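Local coordinates for protein alpha-rhamnosidase (Dictyoglomus thermophilum, PDB 6I60) that probably hydrolyses terminal non-reducing alpha-L-rhamnose residues in alpha-L-rhamnosides, acting as a glycoside hydrolase, at residues L864-Q876 / S883-E895. Numbering follows the deposited sequence.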
loop_
_atom_site.group_PDB
_atom_site.type_symbol
_atom_site.label_atom_id
_atom_site.label_comp_id
_atom_site.label_asym_id
_atom_site.label_seq_id
_atom_site.Cartn_x
_atom_site.Cartn_y
_atom_site.Cartn_z
ATOM N N LEU A 864 15.364 0.658 9.063
ATOM C CA LEU A 864 14.471 -0.081 8.186
ATOM C C LEU A 864 14.558 -1.573 8.474
ATOM O O LEU A 864 15.620 -2.095 8.825
ATOM C CB LEU A 864 14.804 0.169 6.707
ATOM C CG LEU A 864 15.187 1.591 6.293
ATOM C CD1 LEU A 864 16.027 1.575 5.024
ATOM C CD2 LEU A 864 13.944 2.436 6.101
ATOM N N ASN A 865 13.427 -2.255 8.321
ATOM C CA ASN A 865 13.359 -3.713 8.385
ATOM C C ASN A 865 13.104 -4.206 6.964
ATOM O O ASN A 865 11.959 -4.249 6.508
ATOM C CB ASN A 865 12.270 -4.176 9.349
ATOM C CG ASN A 865 12.132 -5.686 9.392
ATOM O OD1 ASN A 865 13.047 -6.394 9.816
ATOM N ND2 ASN A 865 10.984 -6.188 8.952
ATOM N N THR A 866 14.175 -4.569 6.268
ATOM C CA THR A 866 14.098 -4.927 4.860
ATOM C C THR A 866 13.918 -6.437 4.707
ATOM O O THR A 866 13.658 -7.160 5.672
ATOM C CB THR A 866 15.344 -4.442 4.126
ATOM O OG1 THR A 866 16.459 -5.266 4.490
ATOM C CG2 THR A 866 15.644 -2.992 4.489
ATOM N N ILE A 867 14.059 -6.926 3.471
ATOM C CA ILE A 867 13.942 -8.354 3.207
ATOM C C ILE A 867 15.151 -9.121 3.726
ATOM O O ILE A 867 15.080 -10.343 3.907
ATOM C CB ILE A 867 13.730 -8.594 1.699
ATOM C CG1 ILE A 867 12.753 -9.749 1.470
ATOM C CG2 ILE A 867 15.058 -8.845 0.986
ATOM C CD1 ILE A 867 11.352 -9.465 1.972
ATOM N N LYS A 868 16.263 -8.433 3.982
ATOM C CA LYS A 868 17.468 -9.064 4.499
ATOM C C LYS A 868 17.643 -8.876 5.999
ATOM O O LYS A 868 18.573 -9.451 6.573
ATOM C CB LYS A 868 18.705 -8.520 3.770
ATOM C CG LYS A 868 18.737 -8.830 2.280
ATOM C CD LYS A 868 20.128 -8.616 1.705
ATOM C CE LYS A 868 20.276 -9.269 0.336
ATOM N NZ LYS A 868 19.794 -10.675 0.329
ATOM N N GLY A 869 16.782 -8.091 6.642
ATOM C CA GLY A 869 16.905 -7.841 8.064
ATOM C C GLY A 869 16.852 -6.369 8.419
ATOM O O GLY A 869 16.222 -5.576 7.713
ATOM N N GLU A 870 17.517 -5.990 9.506
ATOM C CA GLU A 870 17.487 -4.619 9.994
ATOM C C GLU A 870 18.596 -3.797 9.346
ATOM O O GLU A 870 19.758 -4.217 9.323
ATOM C CB GLU A 870 17.631 -4.589 11.516
ATOM C CG GLU A 870 16.314 -4.509 12.263
ATOM C CD GLU A 870 16.448 -3.797 13.593
ATOM O OE1 GLU A 870 15.583 -4.001 14.470
ATOM O OE2 GLU A 870 17.423 -3.032 13.760
ATOM N N VAL A 871 18.230 -2.629 8.823
ATOM C CA VAL A 871 19.168 -1.667 8.256
ATOM C C VAL A 871 19.007 -0.358 9.016
ATOM O O VAL A 871 17.887 0.149 9.156
ATOM C CB VAL A 871 18.931 -1.459 6.748
ATOM C CG1 VAL A 871 19.914 -0.439 6.191
ATOM C CG2 VAL A 871 19.043 -2.780 6.001
ATOM N N GLU A 872 20.118 0.190 9.505
ATOM C CA GLU A 872 20.072 1.369 10.357
ATOM C C GLU A 872 21.185 2.337 9.982
ATOM O O GLU A 872 22.283 1.929 9.596
ATOM C CB GLU A 872 20.192 0.989 11.840
ATOM C CG GLU A 872 19.774 2.086 12.804
ATOM C CD GLU A 872 19.713 1.606 14.238
ATOM O OE1 GLU A 872 18.679 1.024 14.628
ATOM O OE2 GLU A 872 20.701 1.811 14.977
ATOM N N ILE A 873 20.886 3.630 10.101
ATOM C CA ILE A 873 21.869 4.693 9.920
ATOM C C ILE A 873 21.621 5.760 10.979
ATOM O O ILE A 873 20.473 6.133 11.239
ATOM C CB ILE A 873 21.815 5.302 8.504
ATOM C CG1 ILE A 873 22.886 6.385 8.346
ATOM C CG2 ILE A 873 20.429 5.857 8.194
ATOM C CD1 ILE A 873 23.544 6.402 6.984
ATOM N N ASN A 874 22.696 6.226 11.611
ATOM C CA ASN A 874 22.635 7.293 12.600
ATOM C C ASN A 874 23.827 8.208 12.386
ATOM O O ASN A 874 24.936 7.732 12.134
ATOM C CB ASN A 874 22.666 6.756 14.039
ATOM C CG ASN A 874 21.665 5.645 14.277
ATOM O OD1 ASN A 874 20.580 5.879 14.802
ATOM N ND2 ASN A 874 22.036 4.423 13.911
ATOM N N TRP A 875 23.603 9.517 12.487
ATOM C CA TRP A 875 24.707 10.461 12.388
ATOM C C TRP A 875 24.428 11.678 13.254
ATOM O O TRP A 875 23.280 12.115 13.382
ATOM C CB TRP A 875 24.967 10.884 10.933
ATOM C CG TRP A 875 23.835 11.601 10.257
ATOM C CD1 TRP A 875 22.896 11.055 9.432
ATOM C CD2 TRP A 875 23.541 13.004 10.323
ATOM N NE1 TRP A 875 22.031 12.024 8.990
ATOM C CE2 TRP A 875 22.404 13.230 9.522
ATOM C CE3 TRP A 875 24.125 14.087 10.987
ATOM C CZ2 TRP A 875 21.839 14.495 9.367
ATOM C CZ3 TRP A 875 23.563 15.342 10.834
ATOM C CH2 TRP A 875 22.432 15.536 10.029
ATOM N N GLN A 876 25.492 12.211 13.857
ATOM C CA GLN A 876 25.444 13.424 14.660
ATOM C C GLN A 876 26.506 14.386 14.154
ATOM O O GLN A 876 27.609 13.968 13.790
ATOM C CB GLN A 876 25.683 13.129 16.145
ATOM C CG GLN A 876 24.428 12.828 16.940
ATOM C CD GLN A 876 24.741 12.243 18.304
ATOM O OE1 GLN A 876 24.309 11.136 18.633
ATOM N NE2 GLN A 876 25.498 12.985 19.107
ATOM N N SER A 883 29.677 12.057 13.968
ATOM C CA SER A 883 29.482 10.658 14.314
ATOM C C SER A 883 28.641 9.953 13.253
ATOM O O SER A 883 27.884 10.577 12.507
ATOM C CB SER A 883 28.810 10.529 15.683
ATOM O OG SER A 883 29.631 11.052 16.712
ATOM N N MET A 884 28.787 8.631 13.196
ATOM C CA MET A 884 28.002 7.821 12.273
ATOM C C MET A 884 27.985 6.382 12.763
ATOM O O MET A 884 29.045 5.792 12.990
ATOM C CB MET A 884 28.566 7.897 10.852
ATOM C CG MET A 884 27.533 7.633 9.773
ATOM S SD MET A 884 28.227 7.718 8.114
ATOM C CE MET A 884 29.473 8.981 8.333
ATOM N N ARG A 885 26.786 5.822 12.922
ATOM C CA ARG A 885 26.614 4.436 13.341
ATOM C C ARG A 885 25.682 3.743 12.361
ATOM O O ARG A 885 24.536 4.168 12.186
ATOM C CB ARG A 885 26.056 4.345 14.763
ATOM C CG ARG A 885 25.961 2.923 15.288
ATOM C CD ARG A 885 25.092 2.842 16.530
ATOM N NE ARG A 885 25.308 1.600 17.266
ATOM C CZ ARG A 885 24.544 0.519 17.151
ATOM N NH1 ARG A 885 23.505 0.523 16.326
ATOM N NH2 ARG A 885 24.818 -0.566 17.862
ATOM N N ILE A 886 26.170 2.676 11.729
ATOM C CA ILE A 886 25.394 1.942 10.740
ATOM C C ILE A 886 25.231 0.500 11.202
ATOM O O ILE A 886 25.963 0.006 12.064
ATOM C CB ILE A 886 26.035 1.989 9.338
ATOM C CG1 ILE A 886 27.338 1.188 9.321
ATOM C CG2 ILE A 886 26.277 3.429 8.909
ATOM C CD1 ILE A 886 27.784 0.777 7.932
ATOM N N SER A 887 24.246 -0.173 10.613
ATOM C CA SER A 887 23.985 -1.580 10.892
ATOM C C SER A 887 23.663 -2.279 9.581
ATOM O O SER A 887 22.743 -1.868 8.867
ATOM C CB SER A 887 22.838 -1.742 11.891
ATOM O OG SER A 887 23.296 -1.543 13.218
ATOM N N VAL A 888 24.423 -3.323 9.265
ATOM C CA VAL A 888 24.253 -4.091 8.041
ATOM C C VAL A 888 23.882 -5.521 8.438
ATOM O O VAL A 888 24.607 -6.133 9.220
ATOM C CB VAL A 888 25.515 -4.095 7.163
ATOM C CG1 VAL A 888 25.219 -4.710 5.802
ATOM C CG2 VAL A 888 26.060 -2.680 7.016
ATOM N N PRO A 889 22.789 -6.076 7.926
ATOM C CA PRO A 889 22.439 -7.462 8.250
ATOM C C PRO A 889 23.296 -8.440 7.457
ATOM O O PRO A 889 24.043 -8.072 6.550
ATOM C CB PRO A 889 20.966 -7.549 7.842
ATOM C CG PRO A 889 20.847 -6.583 6.709
ATOM C CD PRO A 889 21.842 -5.470 6.970
ATOM N N VAL A 890 23.171 -9.716 7.825
ATOM C CA VAL A 890 23.936 -10.764 7.160
ATOM C C VAL A 890 23.422 -10.955 5.729
ATOM O O VAL A 890 22.232 -10.766 5.440
ATOM C CB VAL A 890 23.864 -12.077 7.963
ATOM C CG1 VAL A 890 24.961 -13.030 7.542
ATOM C CG2 VAL A 890 23.975 -11.802 9.460
ATOM N N ASN A 891 24.337 -11.332 4.826
ATOM C CA ASN A 891 24.076 -11.446 3.384
ATOM C C ASN A 891 23.854 -10.071 2.751
ATOM O O ASN A 891 23.042 -9.914 1.840
ATOM C CB ASN A 891 22.897 -12.376 3.077
ATOM C CG ASN A 891 23.022 -13.042 1.725
ATOM O OD1 ASN A 891 24.023 -13.701 1.439
ATOM N ND2 ASN A 891 22.009 -12.877 0.883
ATOM N N SER A 892 24.593 -9.073 3.227
ATOM C CA SER A 892 24.528 -7.730 2.670
ATOM C C SER A 892 25.853 -7.031 2.930
ATOM O O SER A 892 26.587 -7.378 3.860
ATOM C CB SER A 892 23.370 -6.926 3.268
ATOM O OG SER A 892 23.554 -5.540 3.051
ATOM N N GLU A 893 26.157 -6.043 2.093
ATOM C CA GLU A 893 27.380 -5.267 2.219
ATOM C C GLU A 893 27.041 -3.785 2.286
ATOM O O GLU A 893 26.045 -3.330 1.716
ATOM C CB GLU A 893 28.349 -5.540 1.056
ATOM C CG GLU A 893 27.924 -4.945 -0.276
ATOM C CD GLU A 893 28.781 -5.432 -1.430
ATOM O OE1 GLU A 893 28.382 -6.411 -2.099
ATOM O OE2 GLU A 893 29.854 -4.836 -1.669
ATOM N N GLY A 894 27.880 -3.037 2.996
ATOM C CA GLY A 894 27.671 -1.619 3.213
ATOM C C GLY A 894 28.733 -0.791 2.516
ATOM O O GLY A 894 29.894 -1.194 2.428
ATOM N N GLU A 895 28.326 0.376 2.021
ATOM C CA GLU A 895 29.219 1.324 1.357
ATOM C C GLU A 895 29.019 2.679 2.032
ATOM O O GLU A 895 28.115 3.436 1.670
ATOM C CB GLU A 895 28.940 1.382 -0.142
ATOM C CG GLU A 895 29.878 2.294 -0.916
ATOM C CD GLU A 895 29.708 2.166 -2.419
ATOM O OE1 GLU A 895 29.936 1.060 -2.953
ATOM O OE2 GLU A 895 29.346 3.174 -3.065
#
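Strands 869-876 and 883-888 run antiparallel at 172°, their axes 4.5 Å apart at the closest, as the two arms of a beta hairpin in the C-terminal beta-sandwich-like domain of this rhamnosidase. Glu872-Ser887, Asn874-Arg885 and Gln876-Ser883 are the hydrogen-bonded pairs; Ile873-Ile886 and Trp875-Met884 are the non-hydrogen-bonded ones between them. The latter two pairs share the buried face, where Ile873 and Ile886 both lie against Phe849, and Trp875 CB packs 4.3 Å from Met884 CG while the indole leads away to Pro851 and Pro853, its NE1 bonded to Ile834 O. On the other face Asn874 links Glu872 on its own strand to Arg885 across the hairpin. With CG beside its own backbone N (chi1 -50°), its amide donates through ND2 to Arg885 O at 3.0 Å and to Glu872 OE2 at 3.1 Å. That same OE2 meets Arg885 NH1 in a long salt bridge of 3.4 Å, at the edge of the guanidinium, the carboxylate and guanidinium planes turned 43° apart. A leucine in place of Asn874 would probably cost both Glu872 OE2 and Arg885 O an amide donor, leaving the carboxylate to the long arginine bridge alone among the residues of the two strands. Beyond the paired strands, Pro889 CB sits 3.3 Å from Lys868 O; Lys868 NZ and Asn891 ND2 share Gln98 OE1, while Asn891 OD1 accepts from Gln66 N. Arg885 O itself takes Asn874 N and Asn874 ND2 from opposite faces of its carbonyl plane.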